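Local coordinates for protein xyloglucan-specific endo-beta-1,4-glucanase BoGH9A (PDB 6DHT) that cleaves the beta-1,4-linked glucan backbone of xyloglucan at internal positions, releasing xyloglucan oligosaccharides, at residues S207-P212 with E287-F292; R199-I204 with T211-D216; M186-Q191 with M275-R280; Y117-M122 with K164-A169. One frame throughout, in Å; residues are numbered along the deposited sequence.

Interaction 1: residues S207-P212 with E287-F292. With CA (calcium ion), chain D; EDO (1,2-ethanediol), chain H.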
loop_
_atom_site.group_PDB
_atom_site.type_symbol
_atom_site.label_atom_id
_atom_site.label_comp_id
_atom_site.label_asym_id
_atom_site.label_seq_id
_atom_site.Cartn_x
_atom_site.Cartn_y
_atom_site.Cartn_z
ATOM N N SER A 207 19.234 2.692 9.517
ATOM C CA SER A 207 19.818 1.694 8.623
ATOM C C SER A 207 21.048 0.987 9.190
ATOM O O SER A 207 21.436 -0.053 8.673
ATOM C CB SER A 207 20.166 2.272 7.253
ATOM O OG SER A 207 18.984 2.530 6.494
ATOM N N ASN A 208 21.644 1.525 10.250
ATOM C CA ASN A 208 22.850 0.890 10.805
ATOM C C ASN A 208 22.635 0.222 12.154
ATOM O O ASN A 208 23.601 -0.150 12.822
ATOM C CB ASN A 208 24.008 1.890 10.855
ATOM C CG ASN A 208 24.480 2.295 9.463
ATOM O OD1 ASN A 208 24.653 3.478 9.176
ATOM N ND2 ASN A 208 24.662 1.313 8.584
ATOM N N ASN A 209 21.381 0.024 12.542
ATOM C CA ASN A 209 21.093 -0.703 13.769
ATOM C C ASN A 209 20.946 -2.200 13.481
ATOM O O ASN A 209 21.320 -2.653 12.410
ATOM C CB ASN A 209 19.880 -0.121 14.497
ATOM C CG ASN A 209 18.565 -0.373 13.780
ATOM O OD1 ASN A 209 18.470 -1.169 12.833
ATOM N ND2 ASN A 209 17.534 0.299 14.258
ATOM N N HIS A 210 20.373 -2.945 14.421
ATOM C CA HIS A 210 20.267 -4.399 14.296
ATOM C C HIS A 210 18.879 -4.894 13.904
ATOM O O HIS A 210 18.565 -6.081 14.041
ATOM C CB HIS A 210 20.692 -5.071 15.615
ATOM C CG HIS A 210 22.163 -5.009 15.872
ATOM N ND1 HIS A 210 22.825 -3.828 16.127
ATOM C CD2 HIS A 210 23.105 -5.981 15.897
ATOM C CE1 HIS A 210 24.112 -4.075 16.300
ATOM N NE2 HIS A 210 24.306 -5.374 16.168
ATOM N N THR A 211 18.049 -3.977 13.398
ATOM C CA THR A 211 16.646 -4.268 13.131
ATOM C C THR A 211 16.391 -4.067 11.633
ATOM O O THR A 211 16.927 -3.126 11.049
ATOM C CB THR A 211 15.752 -3.348 13.933
ATOM O OG1 THR A 211 16.064 -3.503 15.335
ATOM C CG2 THR A 211 14.295 -3.722 13.742
ATOM N N PRO A 212 15.620 -4.974 11.010
ATOM C CA PRO A 212 15.245 -4.720 9.606
ATOM C C PRO A 212 14.589 -3.357 9.425
ATOM O O PRO A 212 13.719 -2.942 10.201
ATOM C CB PRO A 212 14.251 -5.848 9.298
ATOM C CG PRO A 212 14.690 -6.982 10.231
ATOM C CD PRO A 212 15.057 -6.246 11.501
ATOM N N GLU A 287 16.956 -5.314 21.627
ATOM C CA GLU A 287 18.125 -4.449 21.652
ATOM C C GLU A 287 17.799 -3.037 21.204
ATOM O O GLU A 287 18.131 -2.062 21.876
ATOM C CB GLU A 287 19.250 -5.032 20.796
ATOM C CG GLU A 287 20.464 -4.130 20.691
ATOM C CD GLU A 287 21.608 -4.756 19.904
ATOM O OE1 GLU A 287 21.385 -5.772 19.212
ATOM O OE2 GLU A 287 22.737 -4.227 19.984
ATOM N N ASP A 288 17.126 -2.921 20.065
ATOM C CA ASP A 288 16.813 -1.614 19.517
ATOM C C ASP A 288 15.461 -1.098 19.986
ATOM O O ASP A 288 15.227 0.108 20.017
ATOM C CB ASP A 288 16.839 -1.701 17.984
ATOM C CG ASP A 288 18.246 -1.856 17.422
ATOM O OD1 ASP A 288 19.229 -1.376 18.041
ATOM O OD2 ASP A 288 18.392 -2.483 16.355
ATOM N N TYR A 289 14.563 -2.007 20.335
ATOM C CA TYR A 289 13.230 -1.625 20.801
ATOM C C TYR A 289 12.870 -2.278 22.133
ATOM O O TYR A 289 11.936 -3.067 22.229
ATOM C CB TYR A 289 12.188 -1.902 19.697
ATOM C CG TYR A 289 12.489 -1.079 18.465
ATOM C CD1 TYR A 289 12.105 0.249 18.385
ATOM C CD2 TYR A 289 13.224 -1.610 17.415
ATOM C CE1 TYR A 289 12.421 1.024 17.302
ATOM C CE2 TYR A 289 13.541 -0.836 16.309
ATOM C CZ TYR A 289 13.134 0.481 16.260
ATOM O OH TYR A 289 13.433 1.290 15.182
ATOM N N PRO A 290 13.611 -1.904 23.187
ATOM C CA PRO A 290 13.430 -2.576 24.479
ATOM C C PRO A 290 12.032 -2.389 25.043
ATOM O O PRO A 290 11.540 -1.265 25.123
ATOM C CB PRO A 290 14.475 -1.896 25.372
ATOM C CG PRO A 290 14.798 -0.613 24.704
ATOM C CD PRO A 290 14.676 -0.890 23.235
ATOM N N GLY A 291 11.386 -3.492 25.394
ATOM C CA GLY A 291 10.083 -3.442 26.011
ATOM C C GLY A 291 8.900 -3.305 25.079
ATOM O O GLY A 291 7.757 -3.420 25.511
ATOM N N PHE A 292 9.136 -3.071 23.791
ATOM C CA PHE A 292 7.999 -2.791 22.919
ATOM C C PHE A 292 7.083 -4.006 22.710
ATOM O O PHE A 292 5.860 -3.896 22.744
ATOM C CB PHE A 292 8.477 -2.220 21.582
ATOM C CG PHE A 292 7.379 -2.048 20.574
ATOM C CD1 PHE A 292 6.291 -1.235 20.827
ATOM C CD2 PHE A 292 7.445 -2.716 19.368
ATOM C CE1 PHE A 292 5.282 -1.114 19.911
ATOM C CE2 PHE A 292 6.443 -2.571 18.426
ATOM C CZ PHE A 292 5.369 -1.786 18.696
HETATM CA CA CA D . 17.646 -1.000 10.626
HETATM C C1 EDO H . 20.414 -6.310 10.097
HETATM O O1 EDO H . 20.142 -5.011 10.633
HETATM C C2 EDO H . 19.171 -7.161 10.314
HETATM O O2 EDO H . 18.110 -6.571 9.565
HETATM O O HOH W 1 19.698 -1.996 10.010
HETATM O O HOH W 2 21.765 -1.448 17.015
#
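E287 lays OE1 over one face of the H210 imidazole, 3.5 Å from CG and displaced toward the rim, with its carboxylate turned 36° from the ring plane. A second flat pair is more nearly parallel: the amide of N209 stacks on the carboxylate of D288, bringing N209 CG to 3.3 Å from D288 OD2. Near the plane of the Y289 ring, at its edge, T211 OG1 stands 3.8 Å from CE2. The pair of loops is a good example of a second shell holding a metal site. D288 does not bind the calcium, yet its OD2 takes the backbone N of H210 on the syn lone pair (2.8 Å) and T211 OG1 on the anti lone pair (2.7 Å). Its OD1 receives a water that also bonds H210 ND1. The bend so gripped presents N209 OD1 and T211 O to the calcium, whose protein ligands are completed by E206, D213 and D216. N209 OD1 also accepts from T211 N at 2.9 Å, closing an Asx turn. An alanine in place of D288 would probably leave H210 N and T211 OG1 without their shared acceptor and the calcium loop freer to shift. At the surface, the contact joins the loop entering helix 213-226 to the one linking helices 265-281 and 292-309, and Y289 OH bonds D216 on the first of these helices.

Interaction 2: residues R199-I204 with T211-D216; sequences RQKINI and TPDLLD. With CA (calcium ion), chain D.
D213, facing K201, I202 and I204, belongs to a calcium site built at the start of helix 213-226. Its OD1 lies 2.4 Å from the calcium, and D216, one turn nearer the middle of the helix, adds OD2 at 2.3 Å; T211 O, N209, E206 and a water are the other ligands. The second carboxylate oxygen of D213, OD2, faces residues 199-204. Its anti lone pair takes I202 N in a long but straight bond (3.3 Å, 167°), and S207 OG is a further partner of the same atom. With both oxygens engaged, the carboxylate is held against rotation. K201 crosses it at about a right angle, CD 3.6 Å from D213 OD2, while its ammonium stays apart from the carboxylate and may still favour the negative charge. I204 has CG1 set between its backbone N and carbonyl carbon (chi1 52°), 4.0 Å from D213 OD2. Its CD1 lies 4.0 Å from D213 CB, the two side chains running in opposite senses. Farther out, Q200 serves the helix start through water. One water accepts from D213 N and lies close to Q200 O; Q200 NE2 is tied to D109, and another water lies 2.8 Å from both Q200 OE1 and L214 N.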
loop_
_atom_site.group_PDB
_atom_site.type_symbol
_atom_site.label_atom_id
_atom_site.label_comp_id
_atom_site.label_asym_id
_atom_site.label_seq_id
_atom_site.Cartn_x
_atom_site.Cartn_y
_atom_site.Cartn_z
ATOM N N ARG A 199 18.102 -8.039 4.672
ATOM C CA ARG A 199 19.170 -7.539 3.817
ATOM C C ARG A 199 18.907 -6.162 3.206
ATOM O O ARG A 199 19.834 -5.476 2.789
ATOM C CB ARG A 199 19.429 -8.523 2.683
ATOM C CG ARG A 199 19.914 -9.886 3.153
ATOM C CD ARG A 199 20.240 -10.753 1.962
ATOM N NE ARG A 199 20.692 -12.083 2.379
ATOM C CZ ARG A 199 21.960 -12.400 2.641
ATOM N NH1 ARG A 199 22.922 -11.489 2.524
ATOM N NH2 ARG A 199 22.270 -13.636 3.019
ATOM N N GLN A 200 17.644 -5.764 3.139
ATOM C CA GLN A 200 17.280 -4.499 2.505
ATOM C C GLN A 200 17.802 -3.322 3.301
ATOM O O GLN A 200 17.547 -3.237 4.486
ATOM C CB GLN A 200 15.756 -4.437 2.429
ATOM C CG GLN A 200 15.184 -3.196 1.743
ATOM C CD GLN A 200 13.686 -3.102 1.894
ATOM O OE1 GLN A 200 13.125 -3.352 2.956
ATOM N NE2 GLN A 200 13.022 -2.683 0.820
ATOM N N LYS A 201 18.481 -2.391 2.647
ATOM C CA LYS A 201 18.900 -1.168 3.317
ATOM C C LYS A 201 18.512 0.039 2.479
ATOM O O LYS A 201 18.853 0.141 1.308
ATOM C CB LYS A 201 20.407 -1.192 3.633
ATOM C CG LYS A 201 20.824 -2.284 4.656
ATOM C CD LYS A 201 20.218 -2.031 6.053
ATOM C CE LYS A 201 20.579 -3.125 7.059
ATOM N NZ LYS A 201 20.373 -4.506 6.527
ATOM N N ILE A 202 17.767 0.946 3.094
ATOM C CA ILE A 202 17.158 2.055 2.346
ATOM C C ILE A 202 17.651 3.440 2.761
ATOM O O ILE A 202 17.066 4.467 2.371
ATOM C CB ILE A 202 15.616 2.019 2.444
ATOM C CG1 ILE A 202 15.149 2.088 3.901
ATOM C CG2 ILE A 202 15.075 0.753 1.785
ATOM C CD1 ILE A 202 13.669 2.336 4.055
ATOM N N ASN A 203 18.744 3.475 3.508
ATOM C CA ASN A 203 19.363 4.722 3.933
ATOM C C ASN A 203 18.401 5.631 4.686
ATOM O O ASN A 203 18.106 6.755 4.271
ATOM C CB ASN A 203 20.013 5.449 2.751
ATOM C CG ASN A 203 20.800 6.670 3.191
ATOM O OD1 ASN A 203 21.343 6.710 4.292
ATOM N ND2 ASN A 203 20.839 7.682 2.348
ATOM N N ILE A 204 17.888 5.100 5.790
ATOM C CA ILE A 204 17.145 5.855 6.785
ATOM C C ILE A 204 18.026 5.958 8.037
ATOM O O ILE A 204 19.039 5.271 8.135
ATOM C CB ILE A 204 15.787 5.196 7.121
ATOM C CG1 ILE A 204 15.957 3.716 7.496
ATOM C CG2 ILE A 204 14.836 5.341 5.948
ATOM C CD1 ILE A 204 14.709 3.067 8.046
ATOM N N THR A 211 18.049 -3.977 13.398
ATOM C CA THR A 211 16.646 -4.268 13.131
ATOM C C THR A 211 16.391 -4.067 11.633
ATOM O O THR A 211 16.927 -3.126 11.049
ATOM C CB THR A 211 15.752 -3.348 13.933
ATOM O OG1 THR A 211 16.064 -3.503 15.335
ATOM C CG2 THR A 211 14.295 -3.722 13.742
ATOM N N PRO A 212 15.620 -4.974 11.010
ATOM C CA PRO A 212 15.245 -4.720 9.606
ATOM C C PRO A 212 14.589 -3.357 9.425
ATOM O O PRO A 212 13.719 -2.942 10.201
ATOM C CB PRO A 212 14.251 -5.848 9.298
ATOM C CG PRO A 212 14.690 -6.982 10.231
ATOM C CD PRO A 212 15.057 -6.246 11.501
ATOM N N ASP A 213 15.046 -2.670 8.396
ATOM C CA ASP A 213 14.640 -1.291 8.137
ATOM C C ASP A 213 13.125 -1.143 7.958
ATOM O O ASP A 213 12.577 -0.135 8.389
ATOM C CB ASP A 213 15.369 -0.700 6.930
ATOM C CG ASP A 213 16.804 -0.298 7.216
ATOM O OD1 ASP A 213 17.288 -0.523 8.349
ATOM O OD2 ASP A 213 17.457 0.216 6.291
ATOM N N LEU A 214 12.454 -2.119 7.341
ATOM C CA LEU A 214 10.994 -2.071 7.265
ATOM C C LEU A 214 10.395 -1.964 8.659
ATOM O O LEU A 214 9.475 -1.162 8.870
ATOM C CB LEU A 214 10.401 -3.251 6.504
ATOM C CG LEU A 214 8.874 -3.245 6.363
ATOM C CD1 LEU A 214 8.514 -3.916 5.033
ATOM C CD2 LEU A 214 8.165 -3.906 7.496
ATOM N N LEU A 215 10.904 -2.743 9.620
ATOM C CA LEU A 215 10.369 -2.689 10.971
ATOM C C LEU A 215 10.732 -1.383 11.666
ATOM O O LEU A 215 9.907 -0.848 12.397
ATOM C CB LEU A 215 10.880 -3.856 11.800
ATOM C CG LEU A 215 10.382 -5.236 11.388
ATOM C CD1 LEU A 215 10.870 -6.302 12.395
ATOM C CD2 LEU A 215 8.863 -5.307 11.225
ATOM N N ASP A 216 11.930 -0.850 11.432
ATOM C CA ASP A 216 12.235 0.492 11.956
ATOM C C ASP A 216 11.195 1.504 11.511
ATOM O O ASP A 216 10.707 2.343 12.297
ATOM C CB ASP A 216 13.598 0.997 11.528
ATOM C CG ASP A 216 14.749 0.192 12.118
ATOM O OD1 ASP A 216 14.793 -0.021 13.355
ATOM O OD2 ASP A 216 15.608 -0.201 11.316
HETATM CA CA CA D . 17.646 -1.000 10.626
HETATM O O HOH W 3 13.708 -3.937 5.600
HETATM O O HOH W 4 17.064 -4.212 6.811
HETATM O O HOH W 1 19.698 -1.996 10.010
#

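Interaction 3: residues M186-Q191 with M275-R280. With EDO (1,2-ethanediol), chain I.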
loop_
_atom_site.group_PDB
_atom_site.type_symbol
_atom_site.label_atom_id
_atom_site.label_comp_id
_atom_site.label_asym_id
_atom_site.label_seq_id
_atom_site.Cartn_x
_atom_site.Cartn_y
_atom_site.Cartn_z
ATOM N N MET A 186 1.857 -4.258 5.282
ATOM C CA MET A 186 3.280 -4.366 5.021
ATOM C C MET A 186 3.895 -5.453 5.881
ATOM O O MET A 186 4.760 -6.207 5.418
ATOM C CB MET A 186 3.999 -3.031 5.175
ATOM C CG MET A 186 3.596 -2.037 4.093
ATOM S SD MET A 186 4.441 -0.464 4.183
ATOM C CE MET A 186 3.584 0.307 5.516
ATOM N N GLN A 187 3.464 -5.540 7.127
ATOM C CA GLN A 187 3.975 -6.573 8.041
ATOM C C GLN A 187 3.468 -7.966 7.688
ATOM O O GLN A 187 4.083 -8.972 8.085
ATOM C CB GLN A 187 3.698 -6.177 9.519
ATOM C CG GLN A 187 4.600 -5.033 9.938
ATOM C CD GLN A 187 4.609 -4.654 11.418
ATOM O OE1 GLN A 187 5.543 -3.976 11.839
ATOM N NE2 GLN A 187 3.582 -5.009 12.168
ATOM N N SER A 188 2.367 -8.084 6.954
ATOM C CA SER A 188 1.939 -9.387 6.429
ATOM C C SER A 188 2.990 -9.869 5.421
ATOM O O SER A 188 3.442 -11.025 5.467
ATOM C CB SER A 188 0.566 -9.302 5.745
ATOM O OG SER A 188 -0.446 -8.902 6.656
ATOM N N ILE A 189 3.420 -9.003 4.513
ATOM C CA ILE A 189 4.395 -9.414 3.505
ATOM C C ILE A 189 5.784 -9.615 4.146
ATOM O O ILE A 189 6.529 -10.548 3.792
ATOM C CB ILE A 189 4.397 -8.412 2.293
ATOM C CG1 ILE A 189 3.261 -8.748 1.298
ATOM C CG2 ILE A 189 5.703 -8.413 1.526
ATOM C CD1 ILE A 189 1.909 -8.662 1.812
ATOM N N TYR A 190 6.118 -8.765 5.110
ATOM C CA TYR A 190 7.359 -8.939 5.868
ATOM C C TYR A 190 7.538 -10.373 6.397
ATOM O O TYR A 190 8.615 -10.974 6.277
ATOM C CB TYR A 190 7.388 -7.938 7.036
ATOM C CG TYR A 190 8.558 -8.189 7.950
ATOM C CD1 TYR A 190 9.819 -7.683 7.644
ATOM C CD2 TYR A 190 8.396 -8.941 9.114
ATOM C CE1 TYR A 190 10.918 -7.978 8.460
ATOM C CE2 TYR A 190 9.449 -9.210 9.910
ATOM C CZ TYR A 190 10.699 -8.710 9.601
ATOM O OH TYR A 190 11.751 -9.041 10.457
ATOM N N GLN A 191 6.472 -10.920 6.967
ATOM C CA GLN A 191 6.519 -12.247 7.589
ATOM C C GLN A 191 6.795 -13.352 6.592
ATOM O O GLN A 191 7.275 -14.430 6.974
ATOM C CB GLN A 191 5.218 -12.511 8.333
ATOM C CG GLN A 191 5.096 -11.742 9.647
ATOM C CD GLN A 191 3.723 -11.852 10.266
ATOM O OE1 GLN A 191 3.474 -12.717 11.100
ATOM N NE2 GLN A 191 2.834 -10.949 9.916
ATOM N N MET A 275 -0.989 -4.129 16.828
ATOM C CA MET A 275 -0.137 -4.221 18.006
ATOM C C MET A 275 0.136 -5.691 18.386
ATOM O O MET A 275 1.263 -6.035 18.698
ATOM C CB MET A 275 -0.745 -3.412 19.167
ATOM C CG MET A 275 -0.644 -1.912 18.940
ATOM S SD MET A 275 1.055 -1.380 18.952
ATOM C CE MET A 275 0.860 0.309 18.402
ATOM N N ALA A 276 -0.886 -6.525 18.280
ATOM C CA ALA A 276 -0.703 -7.961 18.496
ATOM C C ALA A 276 0.280 -8.548 17.454
ATOM O O ALA A 276 1.191 -9.313 17.799
ATOM C CB ALA A 276 -2.036 -8.658 18.442
ATOM N N GLN A 277 0.081 -8.195 16.180
ATOM C CA GLN A 277 1.006 -8.580 15.122
ATOM C C GLN A 277 2.426 -8.113 15.451
ATOM O O GLN A 277 3.378 -8.877 15.404
ATOM C CB GLN A 277 0.541 -7.935 13.811
ATOM C CG GLN A 277 1.261 -8.381 12.533
ATOM C CD GLN A 277 0.942 -7.485 11.355
ATOM O OE1 GLN A 277 1.019 -6.263 11.449
ATOM N NE2 GLN A 277 0.569 -8.089 10.254
ATOM N N SER A 278 2.561 -6.811 15.732
ATOM C CA SER A 278 3.871 -6.226 16.005
ATOM C C SER A 278 4.575 -6.863 17.211
ATOM O O SER A 278 5.803 -6.956 17.235
ATOM C CB SER A 278 3.751 -4.712 16.199
ATOM O OG SER A 278 3.201 -4.120 15.023
ATOM N N SER A 279 3.796 -7.258 18.214
ATOM C CA SER A 279 4.358 -7.894 19.397
ATOM C C SER A 279 5.219 -9.085 18.989
ATOM O O SER A 279 6.329 -9.256 19.492
ATOM C CB SER A 279 3.243 -8.343 20.332
ATOM O OG SER A 279 3.822 -8.860 21.515
ATOM N N ARG A 280 4.723 -9.900 18.059
ATOM C CA ARG A 280 5.476 -11.064 17.605
ATOM C C ARG A 280 6.709 -10.662 16.814
ATOM O O ARG A 280 7.795 -11.220 16.976
ATOM C CB ARG A 280 4.608 -11.971 16.724
ATOM C CG ARG A 280 3.343 -12.452 17.364
ATOM C CD ARG A 280 2.663 -13.554 16.536
ATOM N NE ARG A 280 2.400 -13.200 15.142
ATOM C CZ ARG A 280 1.296 -12.590 14.705
ATOM N NH1 ARG A 280 0.345 -12.253 15.557
ATOM N NH2 ARG A 280 1.157 -12.307 13.411
HETATM C C1 EDO I . 8.597 -12.771 13.284
HETATM O O1 EDO I . 7.578 -13.139 14.229
HETATM C C2 EDO I . 8.419 -13.641 12.048
HETATM O O2 EDO I . 7.018 -13.806 11.779
HETATM O O HOH W 5 -0.194 -11.020 10.547
HETATM O O HOH W 6 4.596 -13.939 13.396
#
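In the (alpha/alpha)6 barrel of family 9 glycosidases, Q187 and Q277 meet between helices 176-192 and 265-281, which run in roughly the same direction, their local axes 11.1 Å apart and inclined by 30°. The interface shows how neighbouring helices can be joined by buried amides instead of hydrocarbon. Q187 NE2 spends both its hydrogens across the gap, one on Q277 OE1 at 2.9 Å and the other on S278 OG at 3.0 Å. Both acceptors lie close to the Q187 amide plane, which fixes its rotation, although NE2 stands above the carbonyl plane of Q277. CG of Q277 is anti to its backbone N (chi1 -171°), and the extended chain beyond reaches the facing helix, where NE2 bonds G184 O. One turn on from Q187, Q191 accepts R280 NH2 at 3.3 Å, the oxygen lying at the edge of the guanidinium and near its plane; E348 forms a salt bridge with the same NH2, and Q388 also donates to Q191 OE1. An alanine in place of Q191 would probably leave R280 without its partner on helix 176-192 and Q388 without this acceptor. A water sits 2.8 Å from Q191 OE1 and bonds R280 NE as well. The other end of the Q191 amide turns back on its own helix: NE2 reaches Q187 O at 3.0 Å, from the face of that carbonyl opposite to Q191 N.

Interaction 4: residues Y117-M122 with K164-A169; sequences YQRTAM and KGWYDA
R119 and W166 form a single antiparallel bridge of the non-hydrogen-bonded kind, their CA atoms 4.5 Å apart, flanked by the bonds Y167 N to Q118 O (2.8 Å) and T120 N to G165 O (3.0 Å). Over one face of the Y167 ring lies T120 CG2, 3.5 Å from the centroid in a CH-pi contact, while Y167 OH bonds H138. T120 OG1 receives a water and is 2.9 Å from the O atoms of both K164 and G165. The second segment ends with the first two residues of the DAGD signature of family 9, which closes at D171, the predicted nucleophile; the nearest side-chain atoms of A169 and E548, the predicted proton donor, are about 3 Å apart. Here Q118 braces the backbone. Its chain is bent at chi2 (-70°), which sets CD; NE2 bonds Y167 O at 3.0 Å, from above that carbonyl's plane, and A169 O weakly, while OE1 accepts from H498. G165 has positive phi (81°), and a side chain would jam against the preceding carbonyl. R119 CG meets the edge of the W166 indole at CD1, 4.0 Å away. E217 forms a salt bridge with the R119 guanidinium and accepts W166 NE1, and E206 forms a second salt bridge with R119.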
loop_
_atom_site.group_PDB
_atom_site.type_symbol
_atom_site.label_atom_id
_atom_site.label_comp_id
_atom_site.label_asym_id
_atom_site.label_seq_id
_atom_site.Cartn_x
_atom_site.Cartn_y
_atom_site.Cartn_z
ATOM N N TYR A 117 9.889 9.966 4.286
ATOM C CA TYR A 117 9.575 11.333 3.919
ATOM C C TYR A 117 8.277 11.833 4.584
ATOM O O TYR A 117 8.117 13.035 4.826
ATOM C CB TYR A 117 9.485 11.472 2.405
ATOM C CG TYR A 117 10.820 11.361 1.716
ATOM C CD1 TYR A 117 11.748 12.402 1.787
ATOM C CD2 TYR A 117 11.148 10.243 0.961
ATOM C CE1 TYR A 117 12.951 12.325 1.134
ATOM C CE2 TYR A 117 12.359 10.153 0.328
ATOM C CZ TYR A 117 13.257 11.209 0.417
ATOM O OH TYR A 117 14.463 11.098 -0.252
ATOM N N GLN A 118 7.348 10.933 4.883
ATOM C CA GLN A 118 6.103 11.307 5.545
ATOM C C GLN A 118 6.219 11.512 7.069
ATOM O O GLN A 118 5.223 11.824 7.750
ATOM C CB GLN A 118 5.018 10.262 5.289
ATOM C CG GLN A 118 4.572 10.087 3.840
ATOM C CD GLN A 118 3.784 11.264 3.307
ATOM O OE1 GLN A 118 4.320 12.104 2.584
ATOM N NE2 GLN A 118 2.494 11.300 3.614
ATOM N N ARG A 119 7.403 11.293 7.634
ATOM C CA ARG A 119 7.529 11.316 9.088
ATOM C C ARG A 119 7.355 12.712 9.640
ATOM O O ARG A 119 7.867 13.678 9.083
ATOM C CB ARG A 119 8.913 10.851 9.523
ATOM C CG ARG A 119 9.150 9.342 9.403
ATOM C CD ARG A 119 10.455 8.990 10.053
ATOM N NE ARG A 119 10.879 7.621 9.748
ATOM C CZ ARG A 119 12.017 7.097 10.186
ATOM N NH1 ARG A 119 12.809 7.827 10.965
ATOM N NH2 ARG A 119 12.355 5.849 9.859
ATOM N N THR A 120 6.655 12.769 10.769
ATOM C CA THR A 120 6.458 14.000 11.543
ATOM C C THR A 120 7.422 14.029 12.721
ATOM O O THR A 120 8.024 13.021 13.075
ATOM C CB THR A 120 5.040 14.066 12.115
ATOM O OG1 THR A 120 4.856 13.092 13.154
ATOM C CG2 THR A 120 4.015 13.884 10.997
ATOM N N ALA A 121 7.540 15.200 13.341
ATOM C CA ALA A 121 8.256 15.361 14.603
ATOM C C ALA A 121 9.730 15.039 14.514
ATOM O O ALA A 121 10.345 14.667 15.512
ATOM C CB ALA A 121 7.604 14.522 15.710
ATOM N N MET A 122 10.318 15.167 13.332
ATOM C CA MET A 122 11.764 15.034 13.238
ATOM C C MET A 122 12.335 15.679 11.994
ATOM O O MET A 122 11.658 15.803 10.968
ATOM C CB MET A 122 12.187 13.574 13.311
ATOM C CG MET A 122 12.030 12.789 12.036
ATOM S SD MET A 122 12.649 11.150 12.380
ATOM C CE MET A 122 14.342 11.284 11.841
ATOM N N LYS A 164 5.334 11.830 16.725
ATOM C CA LYS A 164 5.829 10.847 15.751
ATOM C C LYS A 164 4.673 10.387 14.879
ATOM O O LYS A 164 3.627 11.018 14.814
ATOM C CB LYS A 164 6.579 9.684 16.422
ATOM C CG LYS A 164 7.785 10.149 17.232
ATOM C CD LYS A 164 8.401 9.023 18.028
ATOM C CE LYS A 164 9.104 8.043 17.138
ATOM N NZ LYS A 164 9.828 7.058 17.974
ATOM N N GLY A 165 4.867 9.276 14.181
ATOM C CA GLY A 165 3.895 8.875 13.178
ATOM C C GLY A 165 4.048 9.592 11.852
ATOM O O GLY A 165 4.764 10.590 11.734
ATOM N N TRP A 166 3.362 9.063 10.846
ATOM C CA TRP A 166 3.427 9.616 9.502
ATOM C C TRP A 166 2.269 10.571 9.188
ATOM O O TRP A 166 1.153 10.341 9.622
ATOM C CB TRP A 166 3.355 8.513 8.438
ATOM C CG TRP A 166 4.329 7.383 8.595
ATOM C CD1 TRP A 166 5.687 7.466 8.633
ATOM C CD2 TRP A 166 4.002 5.991 8.690
ATOM N NE1 TRP A 166 6.231 6.203 8.758
ATOM C CE2 TRP A 166 5.215 5.282 8.794
ATOM C CE3 TRP A 166 2.804 5.282 8.690
ATOM C CZ2 TRP A 166 5.253 3.900 8.883
ATOM C CZ3 TRP A 166 2.848 3.904 8.772
ATOM C CH2 TRP A 166 4.060 3.232 8.861
ATOM N N TYR A 167 2.519 11.568 8.355
ATOM C CA TYR A 167 1.436 12.222 7.653
ATOM C C TYR A 167 0.704 11.160 6.829
ATOM O O TYR A 167 1.330 10.316 6.183
ATOM C CB TYR A 167 1.953 13.291 6.717
ATOM C CG TYR A 167 2.687 14.437 7.358
ATOM C CD1 TYR A 167 2.131 15.153 8.403
ATOM C CD2 TYR A 167 3.948 14.817 6.891
ATOM C CE1 TYR A 167 2.811 16.212 8.966
ATOM C CE2 TYR A 167 4.635 15.863 7.466
ATOM C CZ TYR A 167 4.049 16.558 8.494
ATOM O OH TYR A 167 4.727 17.604 9.083
ATOM N N ASP A 168 -0.621 11.200 6.813
ATOM C CA ASP A 168 -1.396 10.175 6.131
ATOM C C ASP A 168 -1.194 10.141 4.623
ATOM O O ASP A 168 -1.198 9.062 4.010
ATOM C CB ASP A 168 -2.878 10.386 6.388
ATOM C CG ASP A 168 -3.707 9.166 6.081
ATOM O OD1 ASP A 168 -3.389 8.071 6.604
ATOM O OD2 ASP A 168 -4.702 9.299 5.354
ATOM N N ALA A 169 -1.105 11.307 3.979
ATOM C CA ALA A 169 -1.346 11.349 2.558
ATOM C C ALA A 169 -0.950 12.707 2.012
ATOM O O ALA A 169 0.101 13.237 2.369
ATOM C CB ALA A 169 -2.831 11.063 2.312
HETATM O O HOH W 7 4.217 14.203 15.461
#

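Interactions 1 and 2 hold the same calcium site and share T211 and P212. Interaction 1 is a surface contact of carboxylates, a histidine and water, whereas the other three are buried. Interaction 3 joins two helices chiefly through glutamine amides, with a serine and an arginine as partners, and its Y190 packs against P212 and L215, so helix 176-192 backs the start of helix 213-226. Interaction 4 combines two backbone bonds, a side-chain amide bonded to backbone carbonyls and a CH-pi contact beside the predicted catalytic residues; it touches interaction 2 where R119 NH2 meets I204 CD1, and E206 relates its R119 to the calcium loop.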